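PDB 7K4O: carboxylic ester hydrolase from Aspergillus niger, which probably hydrolyses the ester bonds of tannins as a secreted serine esterase of the tannase and feruloyl esterase family, releasing gallic acid. Local coordinates for residues V361-T366 with Q388-T393; A134-L137 with T141-Y144. All coordinates share one frame; numbering follows the deposited sequence. Where two conformers were deposited one is given.

Interaction 1: residues V361-T366 with Q388-T393; sequences VDKNGT and QEYYST. With NAG (2-acetamido-2-deoxy-beta-D-glucopyranose), chain E.
Glu389, near the C-terminal end of helix 376-390, reaches Lys363 with an extended side chain and forms a salt bridge, OE2 to Lys363 NZ, 3.0 Å. Glu389 CG lies anti to its backbone N (chi1 176°), a rotamer that carries the carboxylate off the helix to meet the lysine coming from the opposite direction. NZ approaches OE2 from the syn side, 17° out of the carboxylate plane, and a long acidic chain suits a span between separate elements. Tyr390 follows, its ring lying under the Glu389 methylene CG, which sits 3.6 Å above the ring centre. Its OH comes within 4.0 Å of Lys363 NZ, but its hydrogen bond goes to Leu360 O, a carbonyl that also accepts from Lys363 NZ. NZ is thus held by Leu360 O, weakly by Val361 O, and by the carboxylate of Glu389, and these oxygens would favour its positive charge. Lys363 bends at chi4 (64°) to bring NZ there. Thr393 closes a type I turn back to Tyr390 through its backbone N and places OG1 in plane at the edge of the tyrosine ring. Beyond the lysine, Asn364 ND2 is covalently linked to C1 of an N-acetylglucosamine. The contact therefore joins the residues that follow helix 351-361 to the C-terminal part of helix 376-390, with Tyr390 and Thr393 packed on Leu147 of helix 144-169.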
loop_
_atom_site.group_PDB
_atom_site.type_symbol
_atom_site.label_atom_id
_atom_site.label_comp_id
_atom_site.label_asym_id
_atom_site.label_seq_id
_atom_site.Cartn_x
_atom_site.Cartn_y
_atom_site.Cartn_z
ATOM N N VAL A 361 -13.486 -12.489 10.685
ATOM C CA VAL A 361 -14.947 -12.705 10.634
ATOM C C VAL A 361 -15.281 -13.916 11.507
ATOM O O VAL A 361 -15.960 -13.751 12.542
ATOM C CB VAL A 361 -15.435 -12.840 9.190
ATOM C CG1 VAL A 361 -16.945 -13.118 9.191
ATOM C CG2 VAL A 361 -15.107 -11.596 8.366
ATOM N N ASP A 362 -14.741 -15.076 11.180
ATOM C CA ASP A 362 -14.994 -16.334 11.943
ATOM C C ASP A 362 -14.168 -16.382 13.221
ATOM O O ASP A 362 -14.521 -17.111 14.196
ATOM C CB ASP A 362 -14.687 -17.539 11.066
ATOM C CG ASP A 362 -15.601 -17.680 9.846
ATOM O OD1 ASP A 362 -16.621 -16.989 9.754
ATOM O OD2 ASP A 362 -15.224 -18.468 8.956
ATOM N N LYS A 363 -13.019 -15.702 13.238
ATOM C CA LYS A 363 -12.136 -15.615 14.418
ATOM C C LYS A 363 -11.674 -17.004 14.870
ATOM O O LYS A 363 -11.504 -17.246 16.075
ATOM C CB LYS A 363 -12.810 -14.811 15.521
ATOM C CG LYS A 363 -13.196 -13.395 15.097
ATOM C CD LYS A 363 -14.072 -12.700 16.114
ATOM C CE LYS A 363 -14.517 -11.291 15.782
ATOM N NZ LYS A 363 -15.389 -11.169 14.578
ATOM N N ASN A 364 -11.341 -17.865 13.917
ATOM C CA ASN A 364 -10.885 -19.216 14.318
ATOM C C ASN A 364 -9.893 -19.840 13.359
ATOM O O ASN A 364 -9.829 -21.081 13.358
ATOM C CB ASN A 364 -12.091 -20.142 14.486
ATOM C CG ASN A 364 -12.922 -20.324 13.245
ATOM O OD1 ASN A 364 -12.515 -19.933 12.140
ATOM N ND2 ASN A 364 -14.086 -20.971 13.408
ATOM N N GLY A 365 -9.122 -19.058 12.615
ATOM C CA GLY A 365 -8.049 -19.604 11.776
ATOM C C GLY A 365 -7.443 -18.536 10.911
ATOM O O GLY A 365 -7.833 -17.356 11.020
ATOM N N THR A 366 -6.525 -18.946 10.046
ATOM C CA THR A 366 -5.852 -18.040 9.083
ATOM C C THR A 366 -6.063 -18.550 7.660
ATOM O O THR A 366 -5.615 -17.905 6.728
ATOM C CB THR A 366 -4.376 -17.854 9.446
ATOM O OG1 THR A 366 -3.796 -19.156 9.542
ATOM C CG2 THR A 366 -4.193 -17.088 10.742
ATOM N N GLN A 388 -19.250 -2.002 9.110
ATOM C CA GLN A 388 -19.717 -1.566 10.453
ATOM C C GLN A 388 -18.707 -2.025 11.512
ATOM O O GLN A 388 -18.369 -1.244 12.428
ATOM C CB GLN A 388 -21.144 -2.069 10.719
ATOM C CG GLN A 388 -21.669 -1.625 12.066
ATOM C CD GLN A 388 -23.128 -1.942 12.328
ATOM O OE1 GLN A 388 -23.788 -2.702 11.569
ATOM N NE2 GLN A 388 -23.620 -1.391 13.425
ATOM N N GLU A 389 -18.296 -3.279 11.470
ATOM C CA GLU A 389 -17.490 -3.896 12.553
ATOM C C GLU A 389 -16.102 -3.228 12.631
ATOM O O GLU A 389 -15.617 -3.006 13.761
ATOM C CB GLU A 389 -17.385 -5.395 12.291
ATOM C CG GLU A 389 -16.496 -6.161 13.265
ATOM C CD GLU A 389 -16.735 -7.681 13.225
ATOM O OE1 GLU A 389 -17.325 -8.204 12.205
ATOM O OE2 GLU A 389 -16.295 -8.361 14.183
ATOM N N TYR A 390 -15.521 -2.882 11.488
ATOM C CA TYR A 390 -14.101 -2.434 11.428
ATOM C C TYR A 390 -13.986 -0.956 11.082
ATOM O O TYR A 390 -12.814 -0.466 10.989
ATOM C CB TYR A 390 -13.284 -3.386 10.532
ATOM C CG TYR A 390 -13.122 -4.749 11.160
ATOM C CD1 TYR A 390 -12.527 -4.888 12.389
ATOM C CD2 TYR A 390 -13.674 -5.894 10.596
ATOM C CE1 TYR A 390 -12.461 -6.091 13.064
ATOM C CE2 TYR A 390 -13.590 -7.108 11.254
ATOM C CZ TYR A 390 -12.961 -7.229 12.471
ATOM O OH TYR A 390 -12.916 -8.396 13.162
ATOM N N TYR A 391 -15.086 -0.222 10.999
ATOM C CA TYR A 391 -15.077 1.227 10.638
ATOM C C TYR A 391 -14.027 1.972 11.462
ATOM O O TYR A 391 -13.268 2.782 10.904
ATOM C CB TYR A 391 -16.441 1.877 10.931
ATOM C CG TYR A 391 -16.835 2.976 9.977
ATOM C CD1 TYR A 391 -16.357 4.267 10.115
ATOM C CD2 TYR A 391 -17.731 2.719 8.969
ATOM C CE1 TYR A 391 -16.731 5.254 9.206
ATOM C CE2 TYR A 391 -18.138 3.700 8.087
ATOM C CZ TYR A 391 -17.565 4.940 8.160
ATOM O OH TYR A 391 -18.007 5.844 7.222
ATOM N N SER A 392 -14.031 1.756 12.775
ATOM C CA SER A 392 -13.238 2.519 13.775
ATOM C C SER A 392 -11.797 2.013 13.906
ATOM O O SER A 392 -11.012 2.658 14.650
ATOM C CB SER A 392 -13.910 2.518 15.123
ATOM O OG SER A 392 -15.126 3.223 15.093
ATOM N N THR A 393 -11.427 0.886 13.302
ATOM C CA THR A 393 -10.102 0.251 13.534
ATOM C C THR A 393 -9.425 0.034 12.181
ATOM O O THR A 393 -8.539 0.800 11.804
ATOM C CB THR A 393 -10.192 -1.045 14.383
ATOM O OG1 THR A 393 -11.182 -1.893 13.768
ATOM C CG2 THR A 393 -10.576 -0.773 15.821
HETATM C C1 NAG E . -15.040 -21.270 12.399
HETATM C C2 NAG E . -15.605 -22.730 12.456
HETATM C C3 NAG E . -16.703 -22.919 11.458
HETATM C C4 NAG E . -17.803 -21.875 11.770
HETATM C C5 NAG E . -17.187 -20.483 11.746
HETATM C C6 NAG E . -18.214 -19.463 12.229
HETATM C C7 NAG E . -13.886 -24.339 13.174
HETATM C C8 NAG E . -12.765 -25.204 12.696
HETATM N N2 NAG E . -14.495 -23.642 12.233
HETATM O O3 NAG E . -17.102 -24.260 11.742
HETATM O O4 NAG E . -18.779 -21.824 10.719
HETATM O O5 NAG E . -16.117 -20.424 12.628
HETATM O O6 NAG E . -18.298 -19.409 13.674
HETATM O O7 NAG E . -14.234 -24.338 14.324
#

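Interaction 2: residues A134-L137 with T141-Y144; sequences AMLL and TLDY
Two backbone hydrogen bonds flank the Leu136-Leu142 pair, an antiparallel non-hydrogen-bonded pair. Asp143 N gives an almost straight bond to Met135 O (2.8 Å, 168° at the hydrogen), although it stands above the carbonyl plane. The bond from Leu137 N to Thr141 O is as short, 2.8 Å, but more bent at the hydrogen (138°). CA-H...O contacts from Leu142 and Leu136 reach the same two carbonyls.

Apolar contacts are made by Leu142 CD1, which in the conformer given meets Met135 CG and Leu136 CD2, each at 3.9 Å; with a second conformer deposited, both are provisional. The flexible methionine runs alongside the leucine, while Leu136 crosses it at a slant. Leu137, with CG beside its own backbone N (chi1 -63°), packs that CG on the apolar CB of Asp143 (3.8 Å) and its CB on the methyl CG2 of Thr141; Leu137 CD2 makes a van der Waals contact with Asp143 OD2 at 3.6 Å.

Polar side-chain links centre on Asp143. One water donates to both its OD2 and Ala134 O, while OD1 accepts from Thr146 N, as suits a short acidic side chain at an N-cap. This small hairpin-like corner thus leads into helix 144-169, and Met135 and Leu142 pack on Leu147 of that helix and on Leu360 of helix 351-361.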
loop_
_atom_site.group_PDB
_atom_site.type_symbol
_atom_site.label_atom_id
_atom_site.label_comp_id
_atom_site.label_asym_id
_atom_site.label_seq_id
_atom_site.Cartn_x
_atom_site.Cartn_y
_atom_site.Cartn_z
ATOM N N ALA A 134 -1.013 -13.030 16.507
ATOM C CA ALA A 134 -1.356 -12.468 17.818
ATOM C C ALA A 134 -2.841 -12.076 17.910
ATOM O O ALA A 134 -3.224 -11.550 18.963
ATOM C CB ALA A 134 -0.444 -11.271 18.074
ATOM N N MET A 135 -3.622 -12.280 16.867
ATOM C CA MET A 135 -4.965 -11.665 16.772
ATOM C C MET A 135 -5.986 -12.413 17.635
ATOM O O MET A 135 -6.990 -11.764 17.985
ATOM C CB MET A 135 -5.418 -11.606 15.314
ATOM C CG MET A 135 -6.594 -10.735 15.027
ATOM S SD MET A 135 -6.359 -8.977 15.415
ATOM C CE MET A 135 -5.321 -8.548 14.024
ATOM N N LEU A 136 -5.783 -13.704 17.933
ATOM C CA LEU A 136 -6.827 -14.502 18.616
ATOM C C LEU A 136 -6.343 -14.947 19.981
ATOM O O LEU A 136 -5.263 -15.538 20.107
ATOM C CB LEU A 136 -7.237 -15.717 17.786
ATOM C CG LEU A 136 -7.772 -15.447 16.403
ATOM C CD1 LEU A 136 -8.037 -16.765 15.688
ATOM C CD2 LEU A 136 -8.984 -14.554 16.390
ATOM N N LEU A 137 -7.142 -14.685 21.005
ATOM C CA LEU A 137 -6.916 -15.268 22.342
ATOM C C LEU A 137 -7.342 -16.748 22.395
ATOM O O LEU A 137 -6.773 -17.504 23.215
ATOM C CB LEU A 137 -7.646 -14.462 23.405
ATOM C CG LEU A 137 -7.206 -13.011 23.600
ATOM C CD1 LEU A 137 -8.081 -12.322 24.625
ATOM C CD2 LEU A 137 -5.726 -12.961 24.032
ATOM N N THR A 141 -12.418 -15.750 19.940
ATOM C CA THR A 141 -12.133 -14.616 20.856
ATOM C C THR A 141 -10.992 -13.759 20.290
ATOM O O THR A 141 -9.854 -14.200 20.304
ATOM C CB THR A 141 -11.754 -15.118 22.244
ATOM O OG1 THR A 141 -12.751 -16.039 22.707
ATOM C CG2 THR A 141 -11.638 -14.006 23.245
ATOM N N LEU A 142 -11.353 -12.615 19.739
ATOM C CA LEU A 142 -10.293 -11.640 19.354
ATOM C C LEU A 142 -9.476 -10.988 20.539
ATOM O O LEU A 142 -9.924 -10.726 21.721
ATOM C CB LEU A 142 -11.018 -10.519 18.608
ATOM C CG LEU A 142 -10.295 -9.918 17.415
ATOM C CD1 LEU A 142 -10.298 -10.878 16.247
ATOM C CD2 LEU A 142 -10.939 -8.603 17.020
ATOM N N ASP A 143 -8.180 -10.843 20.293
ATOM C CA ASP A 143 -7.343 -10.020 21.176
ATOM C C ASP A 143 -7.556 -8.575 20.690
ATOM O O ASP A 143 -6.934 -8.163 19.655
ATOM C CB ASP A 143 -5.898 -10.445 21.074
ATOM C CG ASP A 143 -4.974 -9.744 22.042
ATOM O OD1 ASP A 143 -5.298 -8.611 22.439
ATOM O OD2 ASP A 143 -3.927 -10.335 22.408
ATOM N N TYR A 144 -8.425 -7.831 21.353
ATOM C CA TYR A 144 -8.690 -6.428 20.926
ATOM C C TYR A 144 -7.433 -5.567 21.010
ATOM O O TYR A 144 -7.361 -4.596 20.201
ATOM C CB TYR A 144 -9.827 -5.816 21.741
ATOM C CG TYR A 144 -11.159 -6.487 21.530
ATOM C CD1 TYR A 144 -11.796 -6.438 20.303
ATOM C CD2 TYR A 144 -11.813 -7.122 22.564
ATOM C CE1 TYR A 144 -13.016 -7.037 20.075
ATOM C CE2 TYR A 144 -13.053 -7.718 22.362
ATOM C CZ TYR A 144 -13.656 -7.677 21.124
ATOM O OH TYR A 144 -14.902 -8.250 20.959
HETATM O O HOH W 1 -2.488 -12.648 21.564
#

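In the fold
Interaction 2 closes along the chain before interaction 1 opens, yet their centres lie only 10 Å apart on the same side of the molecule. Leu136 and Lys363 join them: Leu136 CD1 packs 3.5 Å from Lys363 O, while Lys363 CG lies against Leu142 CD1 in one conformer of Leu142. A backbone hydrogen bond between Lys363 and Gly140 adds a polar tie. Both contacts share helices 144-169 and 351-361, so residues 134-144 pack against helix 351-361 and the residues after it. These elements belong to the tannase family region, about 20 and 24 Å from the centre of the chain for interactions 1 and 2, and neither contact lies at the gallic acid pocket.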